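Local atomic coordinates of hypothetical protein, similar to alpha-acetolactate decarboxylase (Staphylococcus aureus subsp. aureus, PDB entry 1XV2), a protein that probably decarboxylates alpha-acetolactate to acetoin, using a bound zinc ion. Residues S113-Y118 / A173-H178; D96-Q101 / F193-V198; G38-T43 / V49-G54. All coordinates share one frame; numbering follows the deposited sequence.

Contact 1 (S113-Y118 / A173-H178); sequences SAVKIY and AGFHIH. With ZN (zinc ion), chain E.
Val115 meets Phe175 and Ile177 on the surface of the curled antiparallel sheet of the decarboxylase fold that helix 95-105 covers. The strands that carry them, 113-118 and 174-181, are not neighbours. Strand 154-163 runs between the two and pairs with each, which explains why the closest CA atoms, those of Val115 and Ile177, are still 8.4 Å apart and why side chains alone make the contact. The valine can be followed outward. Its CB is directed toward the other strand but stays 5.6 Å from Ile177 CG2, so the two methyls do the work. CG1, anti to the carbonyl carbon (chi1 -58°), reaches toward the Phe175 ring and approaches it obliquely, 4.3 Å from CE1. CG2, lodged between the backbone N and the carbonyl carbon, lies 4.1 Å from Ile177 CG2, the branch methyl of the isoleucine. The other arm of Ile177 runs on to CD1, which packs against Phe99 of helix 95-105. Ile102 of the same helix touches Val115 and Phe175, and the Phe175 ring stacks on that of Phe99, so the helix covers this loose apolar layer.

On its opposite face, strand 174-181 has a quite different task. Between and beyond Phe175 and Ile177, His176 and His178 stand on the face that holds the zinc ion. With CG anti to its backbone N (chi1 -176°), His176 extends its ring straight off the strand. Each histidine binds the metal through NE2, and His189 ND1 and three waters complete six donors. The metal site is consistent with the catalytic centre expected of this family. His176 NE2 lies 2.3 Å from the zinc, and water 3 sits in the plane of both imidazole rings, at their edges.

Contact 2 (D96-Q101 / F193-V198); sequences DDVFAQ and FEVDDV
Val98 sets both of its methyls against strand 187-195, one against Phe193 and one against Val195. Its CG1, anti to the backbone N (chi1 168°), lies in the plane of the Phe193 ring at the edge, 3.9 Å from CZ. CG2 turns to the neighbouring valine and approaches Val195 CG2 at 3.8 Å, with Val195 CG1 almost as near. The axes of helix 96-101 and strand 193-195 come within 8.8 Å and make an angle of 67°. Phe99 meets the Phe193 ring at CE2, across CZ from the CE1 that faces Val98. The two rings form an offset edge-to-face pair in which Phe193 presents its edge to the face of Phe99, with centroids 5.9 Å apart and planes at 73°. The closest atoms are Phe99 CZ and Phe193 CE2, at 4.1 Å. Ile177 of strand 174-181 touches Phe193, and Ile117 of strand 113-118 touches Val98, so the helix packs over the curled sheet. No hydrogen bond joins the two segments. The helix is held to the strand here by dispersion between methyls and rings, probably with a small electrostatic contribution from the edge-to-face pair.

Contact 3 (G38-T43 / V49-G54); sequences GIATLT and VIFLDG
Phe51 lays its ring alongside the backbone of Gly38, where the absence of a side chain leaves room for it. The ring turns its edge to the glycine, with Gly38 CA in its plane, and Phe51 CB comes within 3.1 Å of Gly38 N. Further along the ring, CE2 lies 4.0 Å from Ala40 CB, while Val49 CG1 sits 3.9 Å above one face, toward the rim. Ala40 CB in turn faces Val49 CB at 3.7 Å. With CG1 anti to the backbone N (chi1 178°), Val49 leaves CG2 to reach over Thr41 CA, 3.5 Å away, to Leu42 CD2 at 3.8 Å, the valine and leucine side chains crossing at about a right angle. This surface of the sheet faces helix 28-32, whose Ile28, Leu31 and Leu32 meet Phe51. Ile39 and Ile50 project from the other surface, toward the zinc-binding histidines. The backbones are paired through Gly38 with Phe51 and Ala40 with Val49, one hydrogen-bonded pair on each side of the non-hydrogen-bonded pair Ile39 and Ile50. The shortest bond runs from Phe51 N to Gly38 O, 2.7 Å. Val49 O takes the N-H of Ala40 and also accepts a bond from His178 ND1, a second-shell link that would steady the imidazole. Strands 37-42 and 48-52 thus form an antiparallel beta hairpin of the mixed sheet, one surface of which borders the zinc site.

Overall arrangement
From the N terminus, contact 3 comes first, closing a short hairpin turn within the mixed sheet before either of the others opens. Contact 2 then opens on helix 95-105, and contact 1 on the strand that follows it. Contact 1 closes at 173-178 and contact 2 only at 193-198, on the next strand, so the loop of contact 1 lies wholly within that of contact 2. These two share a continuous apolar layer between helix and curled sheet, their centres about 12 Å apart. Contacts 2 and 3 do not touch. Strand 174-181 joins the halves: one face belongs to that layer, while its histidines reach the hairpin of contact 3, bringing both sheets together around the zinc.

Contact 1 (S113-Y118 / A173-H178)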
loop_
_atom_site.group_PDB
_atom_site.type_symbol
_atom_site.label_atom_id
_atom_site.label_comp_id
_atom_site.label_asym_id
_atom_site.label_seq_id
_atom_site.Cartn_x
_atom_site.Cartn_y
_atom_site.Cartn_z
ATOM N N SER A 113 10.646 -5.422 3.887
ATOM C CA SER A 113 11.910 -6.136 3.731
ATOM C C SER A 113 11.636 -7.612 3.492
ATOM O O SER A 113 10.568 -8.121 3.830
ATOM C CB SER A 113 12.791 -5.971 4.974
ATOM O OG SER A 113 12.141 -6.470 6.131
ATOM N N ALA A 114 12.604 -8.295 2.899
ATOM C CA ALA A 114 12.472 -9.713 2.624
ATOM C C ALA A 114 13.546 -10.455 3.404
ATOM O O ALA A 114 14.632 -9.927 3.628
ATOM C CB ALA A 114 12.635 -9.974 1.132
ATOM N N VAL A 115 13.240 -11.680 3.815
ATOM C CA VAL A 115 14.201 -12.475 4.558
ATOM C C VAL A 115 14.288 -13.893 4.037
ATOM O O VAL A 115 13.331 -14.436 3.478
ATOM C CB VAL A 115 13.851 -12.555 6.060
ATOM C CG1 VAL A 115 13.789 -11.163 6.653
ATOM C CG2 VAL A 115 12.531 -13.282 6.249
ATOM N N LYS A 116 15.456 -14.484 4.227
ATOM C CA LYS A 116 15.701 -15.852 3.821
ATOM C C LYS A 116 16.559 -16.437 4.928
ATOM O O LYS A 116 17.628 -15.910 5.238
ATOM C CB LYS A 116 16.442 -15.903 2.484
ATOM C CG LYS A 116 16.570 -17.312 1.932
ATOM C CD LYS A 116 17.179 -17.336 0.540
ATOM C CE LYS A 116 17.199 -18.756 -0.007
ATOM N NZ LYS A 116 17.730 -18.830 -1.397
ATOM N N ILE A 117 16.066 -17.504 5.542
ATOM C CA ILE A 117 16.766 -18.173 6.630
ATOM C C ILE A 117 16.947 -19.623 6.211
ATOM O O ILE A 117 15.977 -20.373 6.146
ATOM C CB ILE A 117 15.933 -18.112 7.927
ATOM C CG1 ILE A 117 15.620 -16.652 8.267
ATOM C CG2 ILE A 117 16.686 -18.793 9.064
ATOM C CD1 ILE A 117 14.569 -16.473 9.341
ATOM N N TYR A 118 18.186 -20.011 5.917
ATOM C CA TYR A 118 18.468 -21.373 5.472
ATOM C C TYR A 118 19.477 -22.111 6.344
ATOM O O TYR A 118 20.501 -21.553 6.730
ATOM C CB TYR A 118 18.984 -21.369 4.031
ATOM C CG TYR A 118 19.357 -22.754 3.565
ATOM C CD1 TYR A 118 18.372 -23.681 3.222
ATOM C CD2 TYR A 118 20.689 -23.176 3.571
ATOM C CE1 TYR A 118 18.698 -24.997 2.907
ATOM C CE2 TYR A 118 21.027 -24.490 3.260
ATOM C CZ TYR A 118 20.028 -25.396 2.933
ATOM O OH TYR A 118 20.354 -26.709 2.665
ATOM N N ALA A 173 0.943 -7.832 9.873
ATOM C CA ALA A 173 1.578 -7.131 10.981
ATOM C C ALA A 173 2.934 -7.726 11.346
ATOM O O ALA A 173 3.016 -8.626 12.178
ATOM C CB ALA A 173 0.652 -7.159 12.197
ATOM N N GLY A 174 3.997 -7.222 10.731
ATOM C CA GLY A 174 5.322 -7.739 11.029
ATOM C C GLY A 174 5.811 -8.794 10.049
ATOM O O GLY A 174 5.687 -8.626 8.836
ATOM N N PHE A 175 6.366 -9.886 10.572
ATOM C CA PHE A 175 6.888 -10.959 9.732
ATOM C C PHE A 175 5.836 -11.951 9.247
ATOM O O PHE A 175 4.923 -12.330 9.984
ATOM C CB PHE A 175 7.979 -11.736 10.481
ATOM C CG PHE A 175 9.231 -10.944 10.731
ATOM C CD1 PHE A 175 10.113 -10.667 9.691
ATOM C CD2 PHE A 175 9.524 -10.465 12.003
ATOM C CE1 PHE A 175 11.275 -9.922 9.913
ATOM C CE2 PHE A 175 10.681 -9.718 12.235
ATOM C CZ PHE A 175 11.556 -9.448 11.186
ATOM N N HIS A 176 5.973 -12.362 7.994
ATOM C CA HIS A 176 5.082 -13.347 7.400
ATOM C C HIS A 176 6.041 -14.268 6.664
ATOM O O HIS A 176 6.651 -13.875 5.669
ATOM C CB HIS A 176 4.092 -12.693 6.434
ATOM C CG HIS A 176 3.091 -13.649 5.862
ATOM N ND1 HIS A 176 2.043 -13.243 5.064
ATOM C CD2 HIS A 176 2.990 -14.996 5.957
ATOM C CE1 HIS A 176 1.340 -14.299 4.692
ATOM N NE2 HIS A 176 1.895 -15.374 5.220
ATOM N N ILE A 177 6.183 -15.488 7.172
ATOM C CA ILE A 177 7.124 -16.441 6.604
ATOM C C ILE A 177 6.587 -17.846 6.392
ATOM O O ILE A 177 5.766 -18.341 7.168
ATOM C CB ILE A 177 8.365 -16.563 7.507
ATOM C CG1 ILE A 177 7.921 -16.785 8.957
ATOM C CG2 ILE A 177 9.219 -15.307 7.406
ATOM C CD1 ILE A 177 9.053 -17.101 9.915
ATOM N N HIS A 178 7.080 -18.486 5.339
ATOM C CA HIS A 178 6.706 -19.854 5.005
ATOM C C HIS A 178 7.988 -20.674 5.007
ATOM O O HIS A 178 9.080 -20.121 4.878
ATOM C CB HIS A 178 6.055 -19.931 3.621
ATOM C CG HIS A 178 4.651 -19.411 3.579
ATOM N ND1 HIS A 178 3.869 -19.476 2.445
ATOM C CD2 HIS A 178 3.886 -18.824 4.529
ATOM C CE1 HIS A 178 2.683 -18.951 2.699
ATOM N NE2 HIS A 178 2.668 -18.549 3.957
HETATM ZN ZN ZN E . 1.011 -17.447 5.016
HETATM O O HOH W 1 -0.917 -18.910 4.814
HETATM O O HOH W 2 -1.249 -16.422 5.370
HETATM O O HOH W 3 -0.608 -17.088 3.175
#

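Contact 2 (D96-Q101 / F193-V198)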
loop_
_atom_site.group_PDB
_atom_site.type_symbol
_atom_site.label_atom_id
_atom_site.label_comp_id
_atom_site.label_asym_id
_atom_site.label_seq_id
_atom_site.Cartn_x
_atom_site.Cartn_y
_atom_site.Cartn_z
ATOM N N ASP A 96 11.509 -15.686 18.476
ATOM C CA ASP A 96 11.528 -14.298 18.944
ATOM C C ASP A 96 12.920 -13.681 18.863
ATOM O O ASP A 96 13.075 -12.530 18.443
ATOM C CB ASP A 96 11.049 -14.196 20.395
ATOM C CG ASP A 96 9.579 -14.502 20.552
ATOM O OD1 ASP A 96 8.808 -14.243 19.607
ATOM O OD2 ASP A 96 9.193 -14.990 21.636
ATOM N N ASP A 97 13.927 -14.440 19.284
ATOM C CA ASP A 97 15.303 -13.954 19.271
ATOM C C ASP A 97 15.835 -13.800 17.851
ATOM O O ASP A 97 16.669 -12.933 17.586
ATOM C CB ASP A 97 16.212 -14.893 20.071
ATOM C CG ASP A 97 15.979 -14.793 21.569
ATOM O OD1 ASP A 97 15.197 -13.914 21.994
ATOM O OD2 ASP A 97 16.585 -15.586 22.323
ATOM N N VAL A 98 15.350 -14.646 16.944
ATOM C CA VAL A 98 15.770 -14.582 15.549
ATOM C C VAL A 98 15.159 -13.341 14.918
ATOM O O VAL A 98 15.827 -12.632 14.173
ATOM C CB VAL A 98 15.325 -15.833 14.751
ATOM C CG1 VAL A 98 15.518 -15.599 13.251
ATOM C CG2 VAL A 98 16.138 -17.039 15.189
ATOM N N PHE A 99 13.890 -13.076 15.223
ATOM C CA PHE A 99 13.223 -11.899 14.679
ATOM C C PHE A 99 13.875 -10.629 15.225
ATOM O O PHE A 99 14.022 -9.640 14.510
ATOM C CB PHE A 99 11.732 -11.893 15.033
ATOM C CG PHE A 99 10.902 -12.874 14.247
ATOM C CD1 PHE A 99 11.306 -13.313 12.990
ATOM C CD2 PHE A 99 9.680 -13.318 14.745
ATOM C CE1 PHE A 99 10.505 -14.182 12.237
ATOM C CE2 PHE A 99 8.868 -14.185 14.001
ATOM C CZ PHE A 99 9.282 -14.616 12.745
ATOM N N ALA A 100 14.260 -10.657 16.496
ATOM C CA ALA A 100 14.895 -9.494 17.115
ATOM C C ALA A 100 16.204 -9.172 16.403
ATOM O O ALA A 100 16.579 -8.008 16.280
ATOM C CB ALA A 100 15.151 -9.758 18.601
ATOM N N GLN A 101 16.898 -10.207 15.937
ATOM C CA GLN A 101 18.155 -10.015 15.221
ATOM C C GLN A 101 17.873 -9.365 13.869
ATOM O O GLN A 101 18.538 -8.404 13.475
ATOM C CB GLN A 101 18.870 -11.358 15.011
ATOM C CG GLN A 101 19.342 -12.017 16.300
ATOM C CD GLN A 101 20.297 -11.131 17.089
ATOM O OE1 GLN A 101 21.356 -10.751 16.593
ATOM N NE2 GLN A 101 19.923 -10.800 18.320
ATOM N N PHE A 193 9.416 -21.552 15.425
ATOM C CA PHE A 193 10.610 -22.294 15.042
ATOM C C PHE A 193 11.797 -21.974 15.942
ATOM O O PHE A 193 11.803 -20.978 16.670
ATOM C CB PHE A 193 10.977 -21.998 13.581
ATOM C CG PHE A 193 11.495 -20.608 13.353
ATOM C CD1 PHE A 193 12.865 -20.358 13.318
ATOM C CD2 PHE A 193 10.617 -19.542 13.191
ATOM C CE1 PHE A 193 13.350 -19.066 13.124
ATOM C CE2 PHE A 193 11.093 -18.246 12.998
ATOM C CZ PHE A 193 12.462 -18.007 12.964
ATOM N N GLU A 194 12.797 -22.845 15.888
ATOM C CA GLU A 194 14.018 -22.669 16.658
ATOM C C GLU A 194 15.177 -23.042 15.743
ATOM O O GLU A 194 15.247 -24.169 15.248
ATOM C CB GLU A 194 14.005 -23.568 17.896
ATOM C CG GLU A 194 15.312 -23.563 18.676
ATOM C CD GLU A 194 15.201 -24.284 20.010
ATOM O OE1 GLU A 194 14.777 -25.461 20.016
ATOM O OE2 GLU A 194 15.540 -23.675 21.050
ATOM N N VAL A 195 16.077 -22.095 15.505
ATOM C CA VAL A 195 17.217 -22.351 14.636
ATOM C C VAL A 195 18.344 -23.097 15.340
ATOM O O VAL A 195 18.607 -22.875 16.521
ATOM C CB VAL A 195 17.796 -21.038 14.068
ATOM C CG1 VAL A 195 16.748 -20.330 13.222
ATOM C CG2 VAL A 195 18.267 -20.139 15.211
ATOM N N ASP A 196 18.988 -24.005 14.614
ATOM C CA ASP A 196 20.120 -24.742 15.158
ATOM C C ASP A 196 21.329 -24.004 14.610
ATOM O O ASP A 196 22.098 -23.395 15.350
ATOM C CB ASP A 196 20.139 -26.188 14.658
ATOM C CG ASP A 196 21.276 -26.997 15.266
ATOM O OD1 ASP A 196 22.401 -26.464 15.374
ATOM O OD2 ASP A 196 21.052 -28.167 15.632
ATOM N N ASP A 197 21.476 -24.057 13.290
ATOM C CA ASP A 197 22.569 -23.384 12.605
ATOM C C ASP A 197 22.029 -22.935 11.252
ATOM O O ASP A 197 21.680 -23.766 10.410
ATOM C CB ASP A 197 23.748 -24.338 12.407
ATOM C CG ASP A 197 25.020 -23.614 12.018
ATOM O OD1 ASP A 197 24.986 -22.799 11.072
ATOM O OD2 ASP A 197 26.060 -23.865 12.658
ATOM N N VAL A 198 21.948 -21.624 11.053
ATOM C CA VAL A 198 21.426 -21.080 9.806
ATOM C C VAL A 198 22.141 -19.816 9.359
ATOM O O VAL A 198 22.973 -19.263 10.078
ATOM C CB VAL A 198 19.933 -20.717 9.935
ATOM C CG1 VAL A 198 19.116 -21.950 10.282
ATOM C CG2 VAL A 198 19.761 -19.640 10.996
#

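Contact 3 (G38-T43 / V49-G54)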
loop_
_atom_site.group_PDB
_atom_site.type_symbol
_atom_site.label_atom_id
_atom_site.label_comp_id
_atom_site.label_asym_id
_atom_site.label_seq_id
_atom_site.Cartn_x
_atom_site.Cartn_y
_atom_site.Cartn_z
ATOM N N GLY A 38 9.195 -15.843 -2.387
ATOM C CA GLY A 38 7.986 -15.288 -1.811
ATOM C C GLY A 38 7.039 -16.309 -1.212
ATOM O O GLY A 38 7.381 -17.478 -1.026
ATOM N N ILE A 39 5.830 -15.851 -0.925
ATOM C CA ILE A 39 4.809 -16.685 -0.318
ATOM C C ILE A 39 3.455 -16.389 -0.946
ATOM O O ILE A 39 3.250 -15.326 -1.530
ATOM C CB ILE A 39 4.708 -16.392 1.184
ATOM C CG1 ILE A 39 4.303 -14.928 1.386
ATOM C CG2 ILE A 39 6.044 -16.656 1.856
ATOM C CD1 ILE A 39 4.284 -14.482 2.826
ATOM N N ALA A 40 2.528 -17.328 -0.804
ATOM C CA ALA A 40 1.185 -17.164 -1.344
ATOM C C ALA A 40 0.314 -18.347 -0.951
ATOM O O ALA A 40 0.645 -19.112 -0.044
ATOM C CB ALA A 40 1.243 -17.039 -2.874
ATOM N N THR A 41 -0.814 -18.474 -1.636
ATOM C CA THR A 41 -1.737 -19.570 -1.419
ATOM C C THR A 41 -2.511 -19.727 -2.721
ATOM O O THR A 41 -2.376 -18.896 -3.626
ATOM C CB THR A 41 -2.694 -19.291 -0.246
ATOM O OG1 THR A 41 -3.607 -20.389 -0.112
ATOM C CG2 THR A 41 -3.460 -17.989 -0.461
ATOM N N LEU A 42 -3.301 -20.788 -2.836
ATOM C CA LEU A 42 -4.057 -21.017 -4.063
ATOM C C LEU A 42 -5.522 -20.627 -3.934
ATOM O O LEU A 42 -5.970 -20.197 -2.875
ATOM C CB LEU A 42 -3.955 -22.489 -4.471
ATOM C CG LEU A 42 -2.538 -23.027 -4.685
ATOM C CD1 LEU A 42 -2.615 -24.475 -5.128
ATOM C CD2 LEU A 42 -1.810 -22.188 -5.729
ATOM N N THR A 43 -6.266 -20.780 -5.024
ATOM C CA THR A 43 -7.684 -20.448 -5.030
ATOM C C THR A 43 -8.350 -21.089 -3.817
ATOM O O THR A 43 -8.043 -22.226 -3.465
ATOM C CB THR A 43 -8.354 -20.950 -6.332
ATOM O OG1 THR A 43 -7.709 -20.345 -7.461
ATOM C CG2 THR A 43 -9.830 -20.591 -6.351
ATOM N N VAL A 49 1.804 -21.600 -0.444
ATOM C CA VAL A 49 2.714 -21.506 -1.573
ATOM C C VAL A 49 4.037 -20.912 -1.108
ATOM O O VAL A 49 4.059 -19.919 -0.384
ATOM C CB VAL A 49 2.145 -20.607 -2.692
ATOM C CG1 VAL A 49 3.152 -20.486 -3.828
ATOM C CG2 VAL A 49 0.836 -21.185 -3.207
ATOM N N ILE A 50 5.139 -21.536 -1.505
ATOM C CA ILE A 50 6.459 -21.030 -1.159
ATOM C C ILE A 50 7.242 -20.841 -2.454
ATOM O O ILE A 50 7.473 -21.802 -3.190
ATOM C CB ILE A 50 7.267 -22.011 -0.263
ATOM C CG1 ILE A 50 6.480 -22.375 0.995
ATOM C CG2 ILE A 50 8.595 -21.372 0.127
ATOM C CD1 ILE A 50 5.451 -23.469 0.783
ATOM N N PHE A 51 7.622 -19.602 -2.746
ATOM C CA PHE A 51 8.409 -19.318 -3.940
ATOM C C PHE A 51 9.864 -19.409 -3.496
ATOM O O PHE A 51 10.330 -18.590 -2.704
ATOM C CB PHE A 51 8.107 -17.918 -4.476
ATOM C CG PHE A 51 6.723 -17.771 -5.055
ATOM C CD1 PHE A 51 6.317 -18.553 -6.132
ATOM C CD2 PHE A 51 5.832 -16.841 -4.531
ATOM C CE1 PHE A 51 5.042 -18.412 -6.681
ATOM C CE2 PHE A 51 4.553 -16.692 -5.074
ATOM C CZ PHE A 51 4.159 -17.480 -6.150
ATOM N N LEU A 52 10.570 -20.417 -3.996
ATOM C CA LEU A 52 11.961 -20.627 -3.617
ATOM C C LEU A 52 12.847 -20.929 -4.819
ATOM O O LEU A 52 12.621 -21.901 -5.539
ATOM C CB LEU A 52 12.044 -21.775 -2.610
ATOM C CG LEU A 52 13.391 -22.005 -1.927
ATOM C CD1 LEU A 52 13.785 -20.765 -1.135
ATOM C CD2 LEU A 52 13.289 -23.221 -1.016
ATOM N N ASP A 53 13.859 -20.093 -5.024
ATOM C CA ASP A 53 14.786 -20.261 -6.134
ATOM C C ASP A 53 14.056 -20.336 -7.476
ATOM O O ASP A 53 14.339 -21.208 -8.296
ATOM C CB ASP A 53 15.623 -21.530 -5.943
ATOM C CG ASP A 53 16.524 -21.471 -4.721
ATOM O OD1 ASP A 53 17.292 -20.496 -4.582
ATOM O OD2 ASP A 53 16.470 -22.412 -3.901
ATOM N N GLY A 54 13.109 -19.427 -7.688
ATOM C CA GLY A 54 12.367 -19.403 -8.937
ATOM C C GLY A 54 11.371 -20.530 -9.129
ATOM O O GLY A 54 10.674 -20.575 -10.143
#